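Local coordinates for protein pullulanase (Klebsiella oxytoca, PDB 2YOC) that hydrolyses alpha-1,6-glucosidic linkages in pullulan and related branched dextrins and is a calcium-containing glycosyl hydrolase exported by a type 2 secretion system, at residues B[120-128]-B[141-149]; B[265-273]-B[612-622]. All coordinates share one frame; numbering follows the deposited sequence.

Contact 1 of 2, residues B[120-128]-B[141-149]; sequences DKLIDSDLR and VIAGNSAVY
Ser125 and Ser146 meet through their hydroxyls, OG to OG at 2.8 Å, in a hydrogen bond that either could donate. Ser125 OG sits between its own backbone N and carbonyl carbon (chi1 63°), which turns it to face Ser146. The carboxylate of Asp124 comes to the same hydroxyl, with OD2 2.6 Å from Ser146 OG. Further along, the type II turn from Ile142 to Asn145 is held within itself by Asn145 N on Ile142 O, and its Gly144 N gives a weak bond to Leu122 O at 2.8 Å. Beside these polar groups, Ile123 lays CG1 against the turn backbone at Ile142 O and packs CD1 3.9 Å from Val141 CG2. Leu127 CD1 and Val141 CG1 meet tip to tip, while Leu127 CD2 lies 4.0 Å from Val148 CG2. Lys121 NZ donates to Ile123 O in the carbonyl plane and to Asp124 O from above it, off the lone pairs. It also forms a salt bridge to Asp126 OD1; Asp126 OD2 bonds Thr119 OG1 of a second subunit. The loop entering strand 127-130 thus joins the turn leaving strand 138-141 through a serine pair and a weak turn bond at the more exposed margin, and aliphatic packing among buried Ile123, Leu127 and Val141.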
loop_
_atom_site.group_PDB
_atom_site.type_symbol
_atom_site.label_atom_id
_atom_site.label_comp_id
_atom_site.label_asym_id
_atom_site.label_seq_id
_atom_site.Cartn_x
_atom_site.Cartn_y
_atom_site.Cartn_z
ATOM N N ASP B 120 -1.460 30.266 -34.944
ATOM C CA ASP B 120 -0.195 29.904 -34.308
ATOM C C ASP B 120 0.858 31.011 -34.479
ATOM O O ASP B 120 1.162 31.408 -35.613
ATOM C CB ASP B 120 0.336 28.564 -34.878
ATOM C CG ASP B 120 -0.568 27.342 -34.696
ATOM O OD1 ASP B 120 -1.100 27.148 -33.567
ATOM O OD2 ASP B 120 -0.681 26.537 -35.653
ATOM N N LYS B 121 1.434 31.482 -33.347
ATOM C CA LYS B 121 2.450 32.536 -33.308
ATOM C C LYS B 121 3.710 32.118 -34.057
ATOM O O LYS B 121 4.252 31.045 -33.789
ATOM C CB LYS B 121 2.848 32.843 -31.860
ATOM C CG LYS B 121 1.820 33.560 -31.009
ATOM C CD LYS B 121 2.350 33.713 -29.577
ATOM C CE LYS B 121 2.571 35.142 -29.141
ATOM N NZ LYS B 121 3.673 35.818 -29.887
ATOM N N LEU B 122 4.181 32.959 -34.985
ATOM C CA LEU B 122 5.430 32.718 -35.719
ATOM C C LEU B 122 6.611 33.290 -34.925
ATOM O O LEU B 122 7.674 32.674 -34.875
ATOM C CB LEU B 122 5.391 33.307 -37.133
ATOM C CG LEU B 122 4.617 32.505 -38.176
ATOM C CD1 LEU B 122 4.391 33.329 -39.411
ATOM C CD2 LEU B 122 5.350 31.240 -38.563
ATOM N N ILE B 123 6.409 34.455 -34.282
ATOM C CA ILE B 123 7.389 35.080 -33.394
ATOM C C ILE B 123 6.889 34.874 -31.960
ATOM O O ILE B 123 5.773 35.296 -31.630
ATOM C CB ILE B 123 7.694 36.558 -33.772
ATOM C CG1 ILE B 123 8.628 36.604 -34.980
ATOM C CG2 ILE B 123 8.320 37.335 -32.613
ATOM C CD1 ILE B 123 8.054 37.274 -36.128
ATOM N N ASP B 124 7.707 34.163 -31.146
ATOM C CA ASP B 124 7.477 33.784 -29.739
ATOM C C ASP B 124 6.937 34.933 -28.862
ATOM O O ASP B 124 5.887 34.781 -28.225
ATOM C CB ASP B 124 8.742 33.131 -29.116
ATOM C CG ASP B 124 10.076 33.799 -29.435
ATOM O OD1 ASP B 124 10.661 33.483 -30.500
ATOM O OD2 ASP B 124 10.554 34.610 -28.600
ATOM N N SER B 125 7.644 36.078 -28.870
ATOM C CA SER B 125 7.301 37.290 -28.131
ATOM C C SER B 125 6.282 38.157 -28.888
ATOM O O SER B 125 6.249 38.161 -30.130
ATOM C CB SER B 125 8.561 38.104 -27.829
ATOM O OG SER B 125 9.222 38.578 -28.995
ATOM N N ASP B 126 5.448 38.897 -28.123
ATOM C CA ASP B 126 4.487 39.847 -28.674
ATOM C C ASP B 126 5.311 41.069 -29.097
ATOM O O ASP B 126 5.985 41.685 -28.259
ATOM C CB ASP B 126 3.433 40.249 -27.624
ATOM C CG ASP B 126 2.641 39.125 -26.988
ATOM O OD1 ASP B 126 2.761 37.972 -27.455
ATOM O OD2 ASP B 126 1.896 39.400 -26.024
ATOM N N LEU B 127 5.317 41.375 -30.397
ATOM C CA LEU B 127 6.081 42.504 -30.911
ATOM C C LEU B 127 5.423 43.825 -30.544
ATOM O O LEU B 127 4.191 43.915 -30.469
ATOM C CB LEU B 127 6.249 42.421 -32.436
ATOM C CG LEU B 127 6.876 41.157 -33.012
ATOM C CD1 LEU B 127 6.544 41.017 -34.498
ATOM C CD2 LEU B 127 8.382 41.131 -32.785
ATOM N N ARG B 128 6.253 44.843 -30.300
ATOM C CA ARG B 128 5.820 46.201 -30.005
ATOM C C ARG B 128 6.689 47.104 -30.864
ATOM O O ARG B 128 7.879 47.267 -30.582
ATOM C CB ARG B 128 5.911 46.515 -28.502
ATOM C CG ARG B 128 4.685 46.057 -27.709
ATOM C CD ARG B 128 4.748 46.490 -26.252
ATOM N NE ARG B 128 3.509 46.202 -25.520
ATOM C CZ ARG B 128 3.367 46.309 -24.197
ATOM N NH1 ARG B 128 4.389 46.695 -23.440
ATOM N NH2 ARG B 128 2.205 46.026 -23.622
ATOM N N VAL B 141 10.765 41.470 -39.945
ATOM C CA VAL B 141 10.864 40.429 -38.907
ATOM C C VAL B 141 11.069 39.024 -39.524
ATOM O O VAL B 141 10.635 38.778 -40.656
ATOM C CB VAL B 141 9.714 40.459 -37.846
ATOM C CG1 VAL B 141 9.781 41.703 -36.973
ATOM C CG2 VAL B 141 8.333 40.324 -38.484
ATOM N N ILE B 142 11.752 38.121 -38.785
ATOM C CA ILE B 142 12.003 36.727 -39.197
ATOM C C ILE B 142 11.292 35.817 -38.188
ATOM O O ILE B 142 11.240 36.167 -37.009
ATOM C CB ILE B 142 13.517 36.368 -39.280
ATOM C CG1 ILE B 142 14.381 37.513 -39.839
ATOM C CG2 ILE B 142 13.734 35.073 -40.073
ATOM C CD1 ILE B 142 15.805 37.523 -39.262
ATOM N N ALA B 143 10.759 34.662 -38.632
ATOM C CA ALA B 143 10.053 33.726 -37.748
ATOM C C ALA B 143 10.912 33.182 -36.597
ATOM O O ALA B 143 12.030 32.714 -36.828
ATOM C CB ALA B 143 9.449 32.586 -38.551
ATOM N N GLY B 144 10.380 33.311 -35.374
ATOM C CA GLY B 144 11.006 32.894 -34.117
ATOM C C GLY B 144 12.184 33.744 -33.662
ATOM O O GLY B 144 12.897 33.361 -32.730
ATOM N N ASN B 145 12.376 34.917 -34.304
ATOM C CA ASN B 145 13.489 35.842 -34.090
ATOM C C ASN B 145 13.288 36.864 -32.978
ATOM O O ASN B 145 14.292 37.315 -32.420
ATOM C CB ASN B 145 13.864 36.538 -35.403
ATOM C CG ASN B 145 15.256 37.116 -35.459
ATOM O OD1 ASN B 145 15.458 38.304 -35.220
ATOM N ND2 ASN B 145 16.236 36.307 -35.836
ATOM N N SER B 146 12.016 37.256 -32.668
ATOM C CA SER B 146 11.640 38.257 -31.636
ATOM C C SER B 146 12.122 39.681 -31.930
ATOM O O SER B 146 11.542 40.639 -31.407
ATOM C CB SER B 146 12.094 37.834 -30.237
ATOM O OG SER B 146 11.303 36.786 -29.703
ATOM N N ALA B 147 13.190 39.815 -32.741
ATOM C CA ALA B 147 13.816 41.083 -33.094
ATOM C C ALA B 147 13.156 41.752 -34.283
ATOM O O ALA B 147 12.609 41.088 -35.168
ATOM C CB ALA B 147 15.299 40.885 -33.359
ATOM N N VAL B 148 13.228 43.080 -34.288
ATOM C CA VAL B 148 12.675 43.947 -35.314
ATOM C C VAL B 148 13.867 44.610 -36.036
ATOM O O VAL B 148 14.781 45.121 -35.377
ATOM C CB VAL B 148 11.717 44.985 -34.664
ATOM C CG1 VAL B 148 11.207 45.981 -35.684
ATOM C CG2 VAL B 148 10.544 44.305 -33.965
ATOM N N TYR B 149 13.859 44.586 -37.382
ATOM C CA TYR B 149 14.920 45.168 -38.217
ATOM C C TYR B 149 14.385 46.356 -38.997
ATOM O O TYR B 149 13.206 46.372 -39.347
ATOM C CB TYR B 149 15.507 44.109 -39.178
ATOM C CG TYR B 149 16.044 42.883 -38.471
ATOM C CD1 TYR B 149 15.198 41.843 -38.094
ATOM C CD2 TYR B 149 17.395 42.764 -38.171
ATOM C CE1 TYR B 149 15.682 40.721 -37.423
ATOM C CE2 TYR B 149 17.892 41.644 -37.511
ATOM C CZ TYR B 149 17.031 40.628 -37.133
ATOM O OH TYR B 149 17.506 39.537 -36.449
#

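Contact 2 of 2, residues B[265-273]-B[612-622]; sequences QVQTAGVLD and VPWYYQRLNET
Gln267 crosses Trp614 at about a right angle, its chain extended beyond CG and CG itself 4.2 Å from Trp614 CE3. At its end NE2 donates to Asn620 O at 3.1 Å, an N-H...O angle of 148°, and also to Ala165 O, so two carbonyls hold the amide nitrogen. Gln267 OE1 lies 3.6 Å from Leu619 CB. Leu619 in turn lays CD1 over one face of the Trp614 indole, toward its rim, while Val266 O comes to the edge of that ring. Tyr615 swings its ring toward the helix because CG is anti to the backbone N (chi1 176°). Its hydroxyl donates to Asp273 OD1 at 2.7 Å on the syn side of the carboxylate, whose plane stands 72° from the ring. Tyr615 OH is also hydrogen-bonded to Met641 N, and Asp273 OD2 takes Arg640 N. Ala269 CB and Leu272 CD1 each pack on Tyr615 CD1, and Leu272 CD1 also touches Val612 CG1. The loop after helix 608-611 is thereby fitted against the end of strand 260-267 and the first turn of helix 269-280, with strand 167-169 beside that strand, Trp299 of strand 293-299 against Val612, and the start of helix 640-655 supplying Arg640 and Met641.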
loop_
_atom_site.group_PDB
_atom_site.type_symbol
_atom_site.label_atom_id
_atom_site.label_comp_id
_atom_site.label_asym_id
_atom_site.label_seq_id
_atom_site.Cartn_x
_atom_site.Cartn_y
_atom_site.Cartn_z
ATOM N N GLN B 265 27.041 30.797 -31.628
ATOM C CA GLN B 265 28.063 31.202 -30.662
ATOM C C GLN B 265 28.467 29.986 -29.820
ATOM O O GLN B 265 27.738 28.983 -29.785
ATOM C CB GLN B 265 27.589 32.362 -29.779
ATOM C CG GLN B 265 27.408 33.680 -30.517
ATOM C CD GLN B 265 27.472 34.862 -29.575
ATOM O OE1 GLN B 265 26.458 35.496 -29.228
ATOM N NE2 GLN B 265 28.683 35.205 -29.142
ATOM N N VAL B 266 29.651 30.047 -29.184
ATOM C CA VAL B 266 30.175 28.915 -28.413
ATOM C C VAL B 266 30.225 29.203 -26.910
ATOM O O VAL B 266 30.733 30.246 -26.484
ATOM C CB VAL B 266 31.562 28.460 -28.968
ATOM C CG1 VAL B 266 32.065 27.191 -28.277
ATOM C CG2 VAL B 266 31.536 28.274 -30.481
ATOM N N GLN B 267 29.720 28.259 -26.124
ATOM C CA GLN B 267 29.749 28.256 -24.665
ATOM C C GLN B 267 31.078 27.581 -24.272
ATOM O O GLN B 267 31.292 26.400 -24.577
ATOM C CB GLN B 267 28.516 27.514 -24.113
ATOM C CG GLN B 267 27.226 28.348 -24.222
ATOM C CD GLN B 267 26.029 27.726 -23.531
ATOM O OE1 GLN B 267 26.043 27.392 -22.337
ATOM N NE2 GLN B 267 24.935 27.651 -24.252
ATOM N N THR B 268 31.996 28.358 -23.654
ATOM C CA THR B 268 33.369 27.922 -23.342
ATOM C C THR B 268 33.718 27.566 -21.895
ATOM O O THR B 268 34.894 27.268 -21.637
ATOM C CB THR B 268 34.366 28.955 -23.891
ATOM O OG1 THR B 268 34.079 30.228 -23.315
ATOM C CG2 THR B 268 34.335 29.058 -25.418
ATOM N N ALA B 269 32.740 27.560 -20.954
ATOM C CA ALA B 269 33.075 27.258 -19.547
ATOM C C ALA B 269 33.811 25.921 -19.316
ATOM O O ALA B 269 34.727 25.860 -18.497
ATOM C CB ALA B 269 31.848 27.361 -18.659
ATOM N N GLY B 270 33.442 24.898 -20.086
ATOM C CA GLY B 270 33.997 23.551 -19.990
ATOM C C GLY B 270 35.470 23.540 -20.282
ATOM O O GLY B 270 36.255 22.991 -19.510
ATOM N N VAL B 271 35.852 24.163 -21.406
ATOM C CA VAL B 271 37.255 24.242 -21.778
ATOM C C VAL B 271 38.046 25.109 -20.750
ATOM O O VAL B 271 39.136 24.698 -20.337
ATOM C CB VAL B 271 37.474 24.595 -23.259
ATOM C CG1 VAL B 271 36.839 25.930 -23.615
ATOM C CG2 VAL B 271 38.952 24.554 -23.616
ATOM N N LEU B 272 37.449 26.237 -20.267
ATOM C CA LEU B 272 38.085 27.084 -19.241
ATOM C C LEU B 272 38.426 26.270 -18.012
ATOM O O LEU B 272 39.534 26.424 -17.503
ATOM C CB LEU B 272 37.245 28.307 -18.851
ATOM C CG LEU B 272 37.048 29.327 -19.945
ATOM C CD1 LEU B 272 36.060 30.359 -19.517
ATOM C CD2 LEU B 272 38.346 29.975 -20.322
ATOM N N ASP B 273 37.523 25.347 -17.575
ATOM C CA ASP B 273 37.832 24.495 -16.433
ATOM C C ASP B 273 38.937 23.505 -16.796
ATOM O O ASP B 273 39.893 23.354 -16.044
ATOM C CB ASP B 273 36.581 23.811 -15.818
ATOM C CG ASP B 273 35.948 24.539 -14.621
ATOM O OD1 ASP B 273 36.456 25.620 -14.241
ATOM O OD2 ASP B 273 34.957 24.006 -14.043
ATOM N N VAL B 612 34.731 37.136 -15.956
ATOM C CA VAL B 612 34.842 35.891 -16.737
ATOM C C VAL B 612 33.453 35.629 -17.337
ATOM O O VAL B 612 32.671 34.831 -16.770
ATOM C CB VAL B 612 35.474 34.631 -16.028
ATOM C CG1 VAL B 612 35.825 33.546 -17.052
ATOM C CG2 VAL B 612 36.711 34.987 -15.206
ATOM N N PRO B 613 33.108 36.349 -18.460
ATOM C CA PRO B 613 31.784 36.173 -19.077
ATOM C C PRO B 613 31.479 34.740 -19.436
ATOM O O PRO B 613 32.364 33.994 -19.865
ATOM C CB PRO B 613 31.853 37.045 -20.314
ATOM C CG PRO B 613 32.860 38.071 -20.002
ATOM C CD PRO B 613 33.899 37.342 -19.217
ATOM N N TRP B 614 30.223 34.342 -19.174
ATOM C CA TRP B 614 29.666 33.017 -19.452
ATOM C C TRP B 614 30.275 31.868 -18.658
ATOM O O TRP B 614 30.015 30.694 -18.957
ATOM C CB TRP B 614 29.571 32.758 -20.964
ATOM C CG TRP B 614 28.462 33.521 -21.632
ATOM C CD1 TRP B 614 27.708 34.525 -21.092
ATOM C CD2 TRP B 614 27.929 33.280 -22.943
ATOM N NE1 TRP B 614 26.740 34.926 -21.983
ATOM C CE2 TRP B 614 26.857 34.186 -23.132
ATOM C CE3 TRP B 614 28.271 32.395 -23.994
ATOM C CZ2 TRP B 614 26.137 34.249 -24.326
ATOM C CZ3 TRP B 614 27.539 32.442 -25.172
ATOM C CH2 TRP B 614 26.490 33.362 -25.332
ATOM N N TYR B 615 31.009 32.199 -17.582
ATOM C CA TYR B 615 31.598 31.159 -16.751
ATOM C C TYR B 615 30.841 30.945 -15.469
ATOM O O TYR B 615 30.435 29.814 -15.189
ATOM C CB TYR B 615 33.076 31.432 -16.441
ATOM C CG TYR B 615 33.665 30.402 -15.494
ATOM C CD1 TYR B 615 34.248 29.230 -15.982
ATOM C CD2 TYR B 615 33.616 30.588 -14.106
ATOM C CE1 TYR B 615 34.763 28.266 -15.115
ATOM C CE2 TYR B 615 34.095 29.619 -13.232
ATOM C CZ TYR B 615 34.688 28.470 -13.744
ATOM O OH TYR B 615 35.165 27.514 -12.890
ATOM N N TYR B 616 30.749 32.007 -14.639
ATOM C CA TYR B 616 30.153 31.921 -13.314
ATOM C C TYR B 616 28.643 31.677 -13.301
ATOM O O TYR B 616 28.114 31.132 -12.330
ATOM C CB TYR B 616 30.552 33.131 -12.443
ATOM C CG TYR B 616 32.038 33.306 -12.205
ATOM C CD1 TYR B 616 32.694 32.587 -11.216
ATOM C CD2 TYR B 616 32.755 34.285 -12.876
ATOM C CE1 TYR B 616 34.048 32.786 -10.953
ATOM C CE2 TYR B 616 34.095 34.521 -12.592
ATOM C CZ TYR B 616 34.746 33.757 -11.639
ATOM O OH TYR B 616 36.071 34.002 -11.358
ATOM N N GLN B 617 27.954 32.057 -14.372
ATOM C CA GLN B 617 26.511 31.909 -14.473
ATOM C C GLN B 617 26.117 30.611 -15.164
ATOM O O GLN B 617 26.834 30.156 -16.070
ATOM C CB GLN B 617 25.935 33.094 -15.262
ATOM C CG GLN B 617 26.438 34.487 -14.828
ATOM C CD GLN B 617 25.939 34.938 -13.468
ATOM O OE1 GLN B 617 25.025 34.347 -12.874
ATOM N NE2 GLN B 617 26.503 36.026 -12.952
ATOM N N ARG B 618 24.952 30.037 -14.763
ATOM C CA ARG B 618 24.368 28.861 -15.414
ATOM C C ARG B 618 23.539 29.364 -16.625
ATOM O O ARG B 618 22.592 30.143 -16.462
ATOM C CB ARG B 618 23.510 28.026 -14.446
ATOM C CG ARG B 618 23.111 26.664 -15.051
ATOM C CD ARG B 618 22.346 25.730 -14.122
ATOM N NE ARG B 618 23.139 25.369 -12.955
ATOM C CZ ARG B 618 22.769 25.606 -11.700
ATOM N NH1 ARG B 618 21.593 26.167 -11.442
ATOM N NH2 ARG B 618 23.560 25.262 -10.690
ATOM N N LEU B 619 23.934 28.939 -17.834
ATOM C CA LEU B 619 23.318 29.329 -19.103
ATOM C C LEU B 619 22.480 28.225 -19.739
ATOM O O LEU B 619 22.809 27.032 -19.645
ATOM C CB LEU B 619 24.393 29.735 -20.118
ATOM C CG LEU B 619 25.520 30.638 -19.668
ATOM C CD1 LEU B 619 26.471 30.820 -20.786
ATOM C CD2 LEU B 619 25.011 31.985 -19.204
ATOM N N ASN B 620 21.425 28.646 -20.453
ATOM C CA ASN B 620 20.555 27.741 -21.199
ATOM C C ASN B 620 21.386 27.077 -22.321
ATOM O O ASN B 620 22.076 27.772 -23.073
ATOM C CB ASN B 620 19.397 28.531 -21.775
ATOM C CG ASN B 620 18.498 27.717 -22.638
ATOM O OD1 ASN B 620 18.752 27.525 -23.824
ATOM N ND2 ASN B 620 17.438 27.202 -22.050
ATOM N N GLU B 621 21.312 25.737 -22.408
ATOM C CA GLU B 621 22.021 24.836 -23.333
ATOM C C GLU B 621 21.970 25.205 -24.835
ATOM O O GLU B 621 22.840 24.763 -25.594
ATOM C CB GLU B 621 21.509 23.382 -23.159
ATOM C CG GLU B 621 21.628 22.777 -21.759
ATOM C CD GLU B 621 20.352 22.656 -20.935
ATOM O OE1 GLU B 621 19.528 23.603 -20.945
ATOM O OE2 GLU B 621 20.198 21.622 -20.241
ATOM N N THR B 622 20.932 25.980 -25.260
ATOM C CA THR B 622 20.624 26.397 -26.651
ATOM C C THR B 622 20.966 27.864 -26.949
ATOM O O THR B 622 21.585 28.172 -27.978
ATOM C CB THR B 622 19.102 26.188 -26.915
ATOM O OG1 THR B 622 18.723 24.820 -26.739
ATOM C CG2 THR B 622 18.675 26.660 -28.276
#

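Overall arrangement
The two contacts come in series along the chain, contact 1 closing before contact 2 opens. Their centres are about 26 Å apart and their nearest atoms about 10 Å, so they do not touch. Contact 1 lies within the N-terminal pullulanase-associated domain, its centre about 33 Å from that of the chain, and is reached by a second subunit. Contact 2, its centre about 22 Å from that of the chain, joins segments 339 residues apart at their closest ends: the N2 domain meets a loop between strands 586-591 and 661-664 of the eight-stranded barrel that, as in related glycosyl hydrolases, probably carries the active site. The side chain of Glu621 in contact 2 is about 4 Å from a bound calcium ion.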